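Local structure of phosphoribosylaminoimidazole-succinocarboxamide synthase (Ehrlichia chaffeensis str. Arkansas, 3KRE) at residues I28-A33 / K50-A55; I108-V113 / I139-K144; K193-K198 / T222-D227. The protein catalyses the ATP-dependent joining of L-aspartate to 5-amino-1-(5-phospho-D-ribosyl)imidazole-4-carboxylate in de novo purine biosynthesis. One frame throughout, in Å; residues are numbered along the deposited sequence. Where two conformers were deposited one is given.

The three contacts illustrate how the chemistry of a contact follows its place in the fold. Contact 1 lies at the surface, where a loop following strand 27-30 meets the start of strand 52-55; charge pairs and bridging waters do most of the work. Contacts 2 and 3 are regular antiparallel pairings in the large sheet, partly buried in contact 2 and buried in contact 3. Their strands 110-115 and 192-204 are neighbours, and the two contacts touch where E111 and V113 pack against K198. Both put apolar side chains on one face, under helix 166-189, and charged, aromatic and aliphatic groups on the other; of the two, only contact 3 has a cross-segment salt bridge and a tryptophan face.

Contact 1: residues I28-A33 / K50-A55; sequences IYEGKA and KDEITA. With EDO (1,2-ethanediol), chain K.
The ammonium group of K50 is shared by two glutamates, one from each segment. Across the contact, K50 NZ lies 2.7 Å from E30 OE2 and uses that oxygen's anti lone pair; within its own segment it is also 2.7 Å from E52 OE1, which it meets from above the carboxylate plane. A weak bond from K50 NZ to G31 O, at 3.3 Å, adds a third acceptor. The lysine chain crosses E30 at about a right angle, and its bend at chi3 (-77°) swings NZ into this cluster. The lysine probably offsets the repulsion between E30 OE2 and E52 OE2, 4.5 Å apart, helped by a water that donates to both. A second water donates to K32 O and E52 OE1, linking two acceptors that cannot bond each other. Farther along, K32 lays its CD against T54 OG1 at 3.3 Å, again nearly perpendicular. The main chain closes the other end through K50 N to A33 O, 2.9 Å. In the next shell, K27 pairs with E30 OE1 and I35 touches K50. The glycine-containing turn between strands 27-30 and 34-38 is consistent with the nucleotide-binding hairpin of SAICAR synthetases.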
loop_
_atom_site.group_PDB
_atom_site.type_symbol
_atom_site.label_atom_id
_atom_site.label_comp_id
_atom_site.label_asym_id
_atom_site.label_seq_id
_atom_site.Cartn_x
_atom_site.Cartn_y
_atom_site.Cartn_z
ATOM N N ILE A 28 -7.580 3.425 -18.349
ATOM C CA ILE A 28 -8.061 4.637 -17.680
ATOM C C ILE A 28 -6.929 5.375 -16.964
ATOM O O ILE A 28 -6.970 6.586 -16.814
ATOM C CB ILE A 28 -9.120 4.271 -16.613
ATOM C CG1 ILE A 28 -10.428 3.844 -17.276
ATOM C CG2 ILE A 28 -9.375 5.427 -15.643
ATOM C CD1 ILE A 28 -11.332 3.091 -16.319
ATOM N N TYR A 29 -5.958 4.625 -16.446
ATOM C CA TYR A 29 -4.864 5.192 -15.669
ATOM C C TYR A 29 -3.721 4.200 -15.725
ATOM O O TYR A 29 -3.930 2.994 -15.753
ATOM C CB TYR A 29 -5.277 5.459 -14.201
ATOM C CG TYR A 29 -4.129 5.801 -13.250
ATOM C CD1 TYR A 29 -3.740 7.132 -13.032
ATOM C CD2 TYR A 29 -3.429 4.797 -12.579
ATOM C CE1 TYR A 29 -2.665 7.455 -12.173
ATOM C CE2 TYR A 29 -2.360 5.108 -11.703
ATOM C CZ TYR A 29 -1.986 6.442 -11.514
ATOM O OH TYR A 29 -0.943 6.746 -10.652
ATOM N N GLU A 30 -2.504 4.725 -15.729
ATOM C CA GLU A 30 -1.333 3.907 -15.574
ATOM C C GLU A 30 -0.386 4.634 -14.656
ATOM O O GLU A 30 -0.024 5.779 -14.912
ATOM C CB GLU A 30 -0.679 3.629 -16.908
ATOM C CG GLU A 30 0.629 2.839 -16.781
ATOM C CD GLU A 30 0.967 2.082 -18.058
ATOM O OE1 GLU A 30 0.269 2.283 -19.080
ATOM O OE2 GLU A 30 1.929 1.286 -18.028
ATOM N N GLY A 31 -0.027 3.974 -13.563
ATOM C CA GLY A 31 0.899 4.524 -12.588
ATOM C C GLY A 31 2.210 3.812 -12.746
ATOM O O GLY A 31 2.488 3.206 -13.787
ATOM N N LYS A 32 3.026 3.835 -11.704
ATOM C CA LYS A 32 4.372 3.287 -11.869
ATOM C C LYS A 32 4.384 1.743 -11.968
ATOM O O LYS A 32 5.212 1.185 -12.734
ATOM C CB LYS A 32 5.322 3.850 -10.817
ATOM C CG LYS A 32 5.777 5.274 -11.176
ATOM C CD LYS A 32 6.661 5.895 -10.115
ATOM C CE LYS A 32 5.924 6.868 -9.212
ATOM N NZ LYS A 32 6.900 7.528 -8.295
ATOM N N ALA A 33 3.434 1.081 -11.283
ATOM C CA ALA A 33 3.416 -0.378 -11.172
ATOM C C ALA A 33 2.087 -1.060 -11.587
ATOM O O ALA A 33 2.013 -2.277 -11.651
ATOM C CB ALA A 33 3.767 -0.760 -9.745
ATOM N N LYS A 50 1.594 -4.717 -13.095
ATOM C CA LYS A 50 2.753 -4.869 -13.946
ATOM C C LYS A 50 3.975 -5.420 -13.208
ATOM O O LYS A 50 4.004 -5.547 -11.980
ATOM C CB LYS A 50 3.138 -3.524 -14.574
ATOM C CG LYS A 50 2.044 -2.886 -15.395
ATOM C CD LYS A 50 2.539 -1.612 -16.070
ATOM C CE LYS A 50 2.627 -0.430 -15.142
ATOM N NZ LYS A 50 3.367 0.726 -15.798
ATOM N N ASP A 51 5.031 -5.735 -13.965
ATOM C CA ASP A 51 6.269 -6.224 -13.335
ATOM C C ASP A 51 7.315 -5.117 -13.210
ATOM O O ASP A 51 8.436 -5.361 -12.782
ATOM C CB ASP A 51 6.853 -7.408 -14.090
ATOM C CG ASP A 51 6.045 -8.695 -13.928
ATOM O OD1 ASP A 51 5.183 -8.825 -13.022
ATOM O OD2 ASP A 51 6.267 -9.623 -14.736
ATOM N N GLU A 52 6.919 -3.905 -13.554
ATOM C CA GLU A 52 7.747 -2.739 -13.417
ATOM C C GLU A 52 7.943 -2.426 -11.931
ATOM O O GLU A 52 7.012 -2.582 -11.120
ATOM C CB GLU A 52 7.095 -1.555 -14.183
ATOM C CG GLU A 52 6.977 -1.808 -15.692
ATOM C CD GLU A 52 6.203 -0.715 -16.458
ATOM O OE1 GLU A 52 6.006 0.374 -15.902
ATOM O OE2 GLU A 52 5.818 -0.938 -17.624
ATOM N N ILE A 53 9.149 -2.014 -11.583
ATOM C CA ILE A 53 9.458 -1.454 -10.255
ATOM C C ILE A 53 10.248 -0.175 -10.505
ATOM O O ILE A 53 11.024 -0.092 -11.447
ATOM C CB ILE A 53 10.262 -2.491 -9.395
ATOM C CG1 ILE A 53 10.262 -2.164 -7.886
ATOM C CG2 ILE A 53 11.735 -2.641 -9.912
ATOM C CD1 ILE A 53 10.699 -3.413 -7.013
ATOM N N THR A 54 10.030 0.844 -9.686
ATOM C CA THR A 54 10.799 2.075 -9.781
ATOM C C THR A 54 11.171 2.545 -8.371
ATOM O O THR A 54 10.461 2.249 -7.408
ATOM C CB THR A 54 9.977 3.149 -10.483
ATOM O OG1 THR A 54 8.853 3.480 -9.675
ATOM C CG2 THR A 54 9.430 2.614 -11.848
ATOM N N ALA A 55 12.259 3.286 -8.259
ATOM C CA ALA A 55 12.646 3.890 -6.986
ATOM C C ALA A 55 13.258 5.288 -7.185
ATOM O O ALA A 55 13.673 5.650 -8.299
ATOM C CB ALA A 55 13.641 2.967 -6.269
HETATM C C1 EDO K . 2.760 -7.220 -17.242
HETATM O O1 EDO K . 1.830 -6.144 -17.384
HETATM C C2 EDO K . 4.188 -6.805 -17.638
HETATM O O2 EDO K . 4.846 -5.864 -16.739
HETATM O O HOH W 1 4.269 0.720 -18.996
HETATM O O HOH W 2 9.801 5.971 -7.917
HETATM O O HOH W 3 7.344 2.022 -14.140
#

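Contact 2: residues I108-V113 / I139-K144; sequences IPIEVV and IEFYYK. With EDO (1,2-ethanediol), chain F.
An antiparallel strand pair of the large sheet, 110-113 against 139-143, forms this contact, the strand directions lying 157° apart. E111 with Y142 and V113 with E140 are hydrogen-bonded pairs; I110 with Y143 and V112 with F141 are non-hydrogen-bonded pairs that alternate with them. A further bond, K144 N to P109 O at 2.9 Å, extends the pairing past the strand. On the apolar face, the F141 ring receives V112 CG2 at its edge, 3.9 Å from CE1, and, less certainly because I110 has two conformers, I110 CG2. I139 CG2 lies over the rim of a face of that ring and also touches V112 CG1 at 3.8 Å. Here S176, L169 and K173 of helix 166-189 cover the strands. On the other face V113 CG2 packs 3.7 Å from Y142 CE2, while a 1,2-ethanediol, probably from the crystallisation liquor, lies over the centre of the tyrosine ring. Y142 OH donates to E140 OE1 at 2.8 Å, a carboxylate that also pairs with R115 and R125. K144, fully extended, runs across E111 to reach E200. The helix side is held by hydrocarbon packing; the reverse mixes V113 and the Y142 ring with charges, K144 pairing with E200 rather than E111.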
loop_
_atom_site.group_PDB
_atom_site.type_symbol
_atom_site.label_atom_id
_atom_site.label_comp_id
_atom_site.label_asym_id
_atom_site.label_seq_id
_atom_site.Cartn_x
_atom_site.Cartn_y
_atom_site.Cartn_z
ATOM N N ILE A 108 -8.542 9.968 -3.110
ATOM C CA ILE A 108 -8.135 11.170 -2.381
ATOM C C ILE A 108 -6.604 11.319 -2.532
ATOM O O ILE A 108 -5.862 10.373 -2.353
ATOM C CB ILE A 108 -8.552 11.066 -0.900
ATOM C CG1 ILE A 108 -10.075 10.963 -0.767
ATOM C CG2 ILE A 108 -7.958 12.216 -0.034
ATOM C CD1 ILE A 108 -10.488 10.090 0.335
ATOM N N PRO A 109 -6.125 12.515 -2.851
ATOM C CA PRO A 109 -4.727 12.571 -3.282
ATOM C C PRO A 109 -3.747 12.686 -2.111
ATOM O O PRO A 109 -2.835 13.540 -2.144
ATOM C CB PRO A 109 -4.703 13.836 -4.127
ATOM C CG PRO A 109 -5.602 14.735 -3.402
ATOM C CD PRO A 109 -6.717 13.863 -2.811
ATOM N N ILE A 110 -3.936 11.816 -1.112
ATOM C CA ILE A 110 -3.087 11.712 0.086
ATOM C C ILE A 110 -2.530 10.293 0.185
ATOM O O ILE A 110 -3.277 9.335 -0.046
ATOM C CB ILE A 110 -3.929 11.954 1.367
ATOM C CG1 ILE A 110 -4.604 13.328 1.325
ATOM C CG2 ILE A 110 -3.062 11.793 2.621
ATOM C CD1 ILE A 110 -5.601 13.564 2.460
ATOM N N GLU A 111 -1.270 10.147 0.541
ATOM C CA GLU A 111 -0.690 8.858 0.916
ATOM C C GLU A 111 -0.597 8.901 2.433
ATOM O O GLU A 111 -0.076 9.874 2.979
ATOM C CB GLU A 111 0.687 8.706 0.331
ATOM C CG GLU A 111 0.647 8.642 -1.175
ATOM C CD GLU A 111 1.970 8.286 -1.750
ATOM O OE1 GLU A 111 2.892 9.127 -1.683
ATOM O OE2 GLU A 111 2.085 7.178 -2.292
ATOM N N VAL A 112 -1.132 7.891 3.106
ATOM C CA VAL A 112 -1.030 7.802 4.551
ATOM C C VAL A 112 0.074 6.801 4.839
ATOM O O VAL A 112 0.002 5.648 4.408
ATOM C CB VAL A 112 -2.349 7.335 5.177
ATOM C CG1 VAL A 112 -2.250 7.408 6.688
ATOM C CG2 VAL A 112 -3.543 8.176 4.627
ATOM N N VAL A 113 1.109 7.243 5.542
ATOM C CA VAL A 113 2.212 6.351 5.885
ATOM C C VAL A 113 2.135 6.087 7.360
ATOM O O VAL A 113 2.050 7.030 8.140
ATOM C CB VAL A 113 3.590 6.931 5.495
ATOM C CG1 VAL A 113 4.696 6.026 6.008
ATOM C CG2 VAL A 113 3.694 7.131 3.953
ATOM N N ILE A 139 1.887 8.123 12.165
ATOM C CA ILE A 139 1.235 8.402 10.927
ATOM C C ILE A 139 1.787 9.696 10.370
ATOM O O ILE A 139 1.864 10.701 11.086
ATOM C CB ILE A 139 -0.254 8.553 11.095
ATOM C CG1 ILE A 139 -0.834 7.195 11.469
ATOM C CG2 ILE A 139 -0.904 9.069 9.777
ATOM C CD1 ILE A 139 -2.299 7.198 11.743
ATOM N N GLU A 140 2.157 9.647 9.111
ATOM C CA GLU A 140 2.517 10.836 8.339
ATOM C C GLU A 140 1.703 10.890 7.046
ATOM O O GLU A 140 1.431 9.845 6.427
ATOM C CB GLU A 140 3.994 10.803 8.017
ATOM C CG GLU A 140 4.991 10.890 9.206
ATOM C CD GLU A 140 6.444 10.866 8.767
ATOM O OE1 GLU A 140 6.777 10.032 7.901
ATOM O OE2 GLU A 140 7.247 11.681 9.267
ATOM N N PHE A 141 1.337 12.105 6.633
ATOM C CA PHE A 141 0.551 12.324 5.423
ATOM C C PHE A 141 1.379 12.963 4.329
ATOM O O PHE A 141 2.172 13.859 4.610
ATOM C CB PHE A 141 -0.626 13.252 5.732
ATOM C CG PHE A 141 -1.603 12.677 6.696
ATOM C CD1 PHE A 141 -2.489 11.692 6.289
ATOM C CD2 PHE A 141 -1.653 13.117 8.026
ATOM C CE1 PHE A 141 -3.427 11.169 7.162
ATOM C CE2 PHE A 141 -2.580 12.562 8.921
ATOM C CZ PHE A 141 -3.469 11.595 8.488
ATOM N N TYR A 142 1.174 12.517 3.078
ATOM C CA TYR A 142 1.859 13.112 1.933
ATOM C C TYR A 142 0.856 13.424 0.849
ATOM O O TYR A 142 -0.088 12.695 0.648
ATOM C CB TYR A 142 2.940 12.183 1.395
ATOM C CG TYR A 142 3.990 11.864 2.409
ATOM C CD1 TYR A 142 5.192 12.540 2.412
ATOM C CD2 TYR A 142 3.765 10.892 3.394
ATOM C CE1 TYR A 142 6.150 12.273 3.339
ATOM C CE2 TYR A 142 4.719 10.620 4.340
ATOM C CZ TYR A 142 5.929 11.311 4.299
ATOM O OH TYR A 142 6.897 11.053 5.244
ATOM N N TYR A 143 1.065 14.538 0.170
ATOM C CA TYR A 143 0.301 14.873 -1.012
ATOM C C TYR A 143 0.846 14.049 -2.202
ATOM O O TYR A 143 2.047 14.105 -2.489
ATOM C CB TYR A 143 0.512 16.351 -1.288
ATOM C CG TYR A 143 -0.150 16.863 -2.558
ATOM C CD1 TYR A 143 -1.453 16.510 -2.864
ATOM C CD2 TYR A 143 0.515 17.751 -3.407
ATOM C CE1 TYR A 143 -2.077 16.993 -4.011
ATOM C CE2 TYR A 143 -0.095 18.232 -4.534
ATOM C CZ TYR A 143 -1.392 17.839 -4.832
ATOM O OH TYR A 143 -2.042 18.309 -5.955
ATOM N N LYS A 144 -0.016 13.289 -2.876
ATOM C CA LYS A 144 0.449 12.420 -3.966
ATOM C C LYS A 144 0.598 13.266 -5.241
ATOM O O LYS A 144 -0.391 13.709 -5.834
ATOM C CB LYS A 144 -0.476 11.205 -4.181
ATOM C CG LYS A 144 0.264 10.043 -4.919
ATOM C CD LYS A 144 -0.561 8.755 -5.069
ATOM C CE LYS A 144 0.316 7.611 -5.627
ATOM N NZ LYS A 144 -0.461 6.370 -5.984
HETATM C C1 EDO F . 5.329 9.594 -0.104
HETATM O O1 EDO F . 5.529 8.806 -1.286
HETATM C C2 EDO F . 5.821 8.796 1.073
HETATM O O2 EDO F . 7.226 8.675 0.899
#

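Contact 3: residues K193-K198 / T222-D227; sequences KLVDFK and TCRLWD. With EDO (1,2-ethanediol), chain G.
R224, V195 and W226 bury the most surface here, and their positions follow from an irregularity in an otherwise regular antiparallel pairing. V195 has helix-like backbone angles (-75/-51°) inside a strand, and both it and D196 face R224: V195 N bonds R224 O at 2.9 Å, while R224 N bonds D196 O at 2.8 Å. The extra residue turns the V195 side chain toward strand 223-227 itself.

This turn carries one methyl of V195 to W226. CG2, held anti to the carbonyl carbon, drops onto the indole of W226 in a CH-pi contact, 3.4 Å from the centroid of the five-membered ring and nearly on its normal. The valine's other flank lies along R224, with V195 CB 3.6 Å from R224 CB, so it touches both the indole and the aliphatic base of the arginine.

R224 then stretches out from CG to NE and brings its guanidinium to D196. R224 NH1 meets D196 OD2 at 2.8 Å on the syn side, close to the guanidinium plane, yet the carboxylate stands almost perpendicular to that plane (83°), so NH1 alone makes the bridge, strongly to OD2 and only weakly to OD1 at 3.4 Å. A second carboxylate, D237, takes NE, so two acids probably fix the rotation of the group. R115 adds a long, weak ion pair to D196.

Beyond these residues, the opposite face is apolar: L194 CD1 touches L225 CD2 at 3.6 Å, and C223 SG rests against F197 CB at the same distance. N180, L183 and S184 of helix 166-189 pack on L194. The geometry is consistent with a classic beta bulge on strand 192-204, set within the antiparallel sheet where this strand also pairs with 110-115.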
loop_
_atom_site.group_PDB
_atom_site.type_symbol
_atom_site.label_atom_id
_atom_site.label_comp_id
_atom_site.label_asym_id
_atom_site.label_seq_id
_atom_site.Cartn_x
_atom_site.Cartn_y
_atom_site.Cartn_z
ATOM N N LYS A 193 7.678 -8.933 10.509
ATOM C CA LYS A 193 7.424 -7.666 11.185
ATOM C C LYS A 193 6.981 -6.647 10.164
ATOM O O LYS A 193 7.694 -6.404 9.188
ATOM C CB LYS A 193 8.693 -7.153 11.873
ATOM C CG LYS A 193 8.565 -5.832 12.608
ATOM C CD LYS A 193 7.408 -5.852 13.645
ATOM C CE LYS A 193 7.271 -4.498 14.356
ATOM N NZ LYS A 193 6.147 -4.483 15.380
ATOM N N LEU A 194 5.816 -6.036 10.398
ATOM C CA LEU A 194 5.354 -4.938 9.568
ATOM C C LEU A 194 6.014 -3.671 10.061
ATOM O O LEU A 194 5.653 -3.143 11.114
ATOM C CB LEU A 194 3.842 -4.772 9.678
ATOM C CG LEU A 194 3.179 -3.686 8.853
ATOM C CD1 LEU A 194 3.464 -3.871 7.349
ATOM C CD2 LEU A 194 1.642 -3.692 9.116
ATOM N N VAL A 195 7.028 -3.234 9.331
ATOM C CA VAL A 195 7.862 -2.108 9.738
ATOM C C VAL A 195 7.116 -0.783 9.526
ATOM O O VAL A 195 7.009 0.057 10.410
ATOM C CB VAL A 195 9.207 -2.178 8.962
ATOM C CG1 VAL A 195 10.030 -0.884 9.107
ATOM C CG2 VAL A 195 10.012 -3.436 9.386
ATOM N N ASP A 196 6.594 -0.606 8.319
ATOM C CA ASP A 196 5.803 0.541 7.977
ATOM C C ASP A 196 5.020 0.178 6.725
ATOM O O ASP A 196 5.264 -0.873 6.145
ATOM C CB ASP A 196 6.644 1.817 7.774
ATOM C CG ASP A 196 7.664 1.740 6.608
ATOM O OD1 ASP A 196 7.362 1.198 5.543
ATOM O OD2 ASP A 196 8.785 2.288 6.744
ATOM N N PHE A 197 4.077 1.027 6.350
ATOM C CA PHE A 197 3.323 0.832 5.118
ATOM C C PHE A 197 2.578 2.087 4.713
ATOM O O PHE A 197 2.471 3.009 5.503
ATOM C CB PHE A 197 2.361 -0.362 5.235
ATOM C CG PHE A 197 1.280 -0.189 6.257
ATOM C CD1 PHE A 197 -0.019 0.072 5.869
ATOM C CD2 PHE A 197 1.543 -0.323 7.588
ATOM C CE1 PHE A 197 -1.029 0.202 6.807
ATOM C CE2 PHE A 197 0.523 -0.206 8.550
ATOM C CZ PHE A 197 -0.756 0.067 8.149
ATOM N N LYS A 198 2.152 2.136 3.440
ATOM C CA LYS A 198 1.475 3.271 2.851
ATOM C C LYS A 198 0.095 2.817 2.404
ATOM O O LYS A 198 -0.058 1.753 1.777
ATOM C CB LYS A 198 2.270 3.813 1.647
ATOM C CG LYS A 198 1.664 5.022 0.910
ATOM C CD LYS A 198 0.626 4.671 -0.154
ATOM C CE LYS A 198 1.221 4.243 -1.534
ATOM N NZ LYS A 198 0.217 3.332 -2.167
ATOM N N THR A 222 4.371 -1.684 -1.069
ATOM C CA THR A 222 3.801 -0.609 -0.233
ATOM C C THR A 222 3.973 -0.838 1.291
ATOM O O THR A 222 3.536 0.001 2.064
ATOM C CB THR A 222 2.286 -0.405 -0.549
ATOM O OG1 THR A 222 1.564 -1.588 -0.187
ATOM C CG2 THR A 222 2.070 -0.026 -2.080
ATOM N N CYS A 223 4.577 -1.960 1.696
ATOM C CA CYS A 223 4.824 -2.297 3.105
ATOM C C CYS A 223 6.282 -2.687 3.255
ATOM O O CYS A 223 6.798 -3.481 2.453
ATOM C CB CYS A 223 3.995 -3.504 3.574
ATOM S SG CYS A 223 2.244 -3.399 3.289
ATOM N N ARG A 224 6.949 -2.160 4.274
ATOM C CA ARG A 224 8.265 -2.699 4.639
ATOM C C ARG A 224 8.007 -3.885 5.550
ATOM O O ARG A 224 7.218 -3.789 6.522
ATOM C CB ARG A 224 9.144 -1.693 5.354
ATOM C CG ARG A 224 9.748 -0.674 4.430
ATOM C CD ARG A 224 10.814 0.163 5.117
ATOM N NE ARG A 224 11.462 0.971 4.125
ATOM C CZ ARG A 224 11.117 2.193 3.740
ATOM N NH1 ARG A 224 10.125 2.857 4.319
ATOM N NH2 ARG A 224 11.773 2.755 2.723
ATOM N N LEU A 225 8.659 -4.999 5.211
ATOM C CA LEU A 225 8.347 -6.324 5.803
ATOM C C LEU A 225 9.657 -6.994 6.103
ATOM O O LEU A 225 10.415 -7.272 5.190
ATOM C CB LEU A 225 7.563 -7.181 4.805
ATOM C CG LEU A 225 6.188 -6.663 4.420
ATOM C CD1 LEU A 225 5.553 -7.468 3.219
ATOM C CD2 LEU A 225 5.184 -6.561 5.608
ATOM N N TRP A 226 9.944 -7.238 7.376
ATOM C CA TRP A 226 11.214 -7.869 7.738
ATOM C C TRP A 226 10.952 -9.207 8.403
ATOM O O TRP A 226 10.092 -9.317 9.245
ATOM C CB TRP A 226 12.018 -7.025 8.732
ATOM C CG TRP A 226 12.452 -5.673 8.240
ATOM C CD1 TRP A 226 12.270 -5.151 6.997
ATOM C CD2 TRP A 226 13.145 -4.683 8.992
ATOM N NE1 TRP A 226 12.797 -3.896 6.921
ATOM C CE2 TRP A 226 13.336 -3.573 8.141
ATOM C CE3 TRP A 226 13.605 -4.610 10.316
ATOM C CZ2 TRP A 226 13.966 -2.404 8.562
ATOM C CZ3 TRP A 226 14.255 -3.445 10.731
ATOM C CH2 TRP A 226 14.415 -2.353 9.856
ATOM N N ASP A 227 11.726 -10.216 8.039
ATOM C CA ASP A 227 11.693 -11.477 8.714
ATOM C C ASP A 227 12.094 -11.245 10.179
ATOM O O ASP A 227 13.089 -10.568 10.485
ATOM C CB ASP A 227 12.649 -12.457 8.028
ATOM C CG ASP A 227 12.665 -13.798 8.724
ATOM O OD1 ASP A 227 11.639 -14.464 8.624
ATOM O OD2 ASP A 227 13.657 -14.110 9.414
HETATM C C1 EDO G . 5.925 2.479 2.934
HETATM O O1 EDO G . 7.184 1.924 3.248
HETATM C C2 EDO G . 6.186 3.799 2.232
HETATM O O2 EDO G . 6.585 4.711 3.240
HETATM O O HOH W 4 0.230 -0.929 1.981
#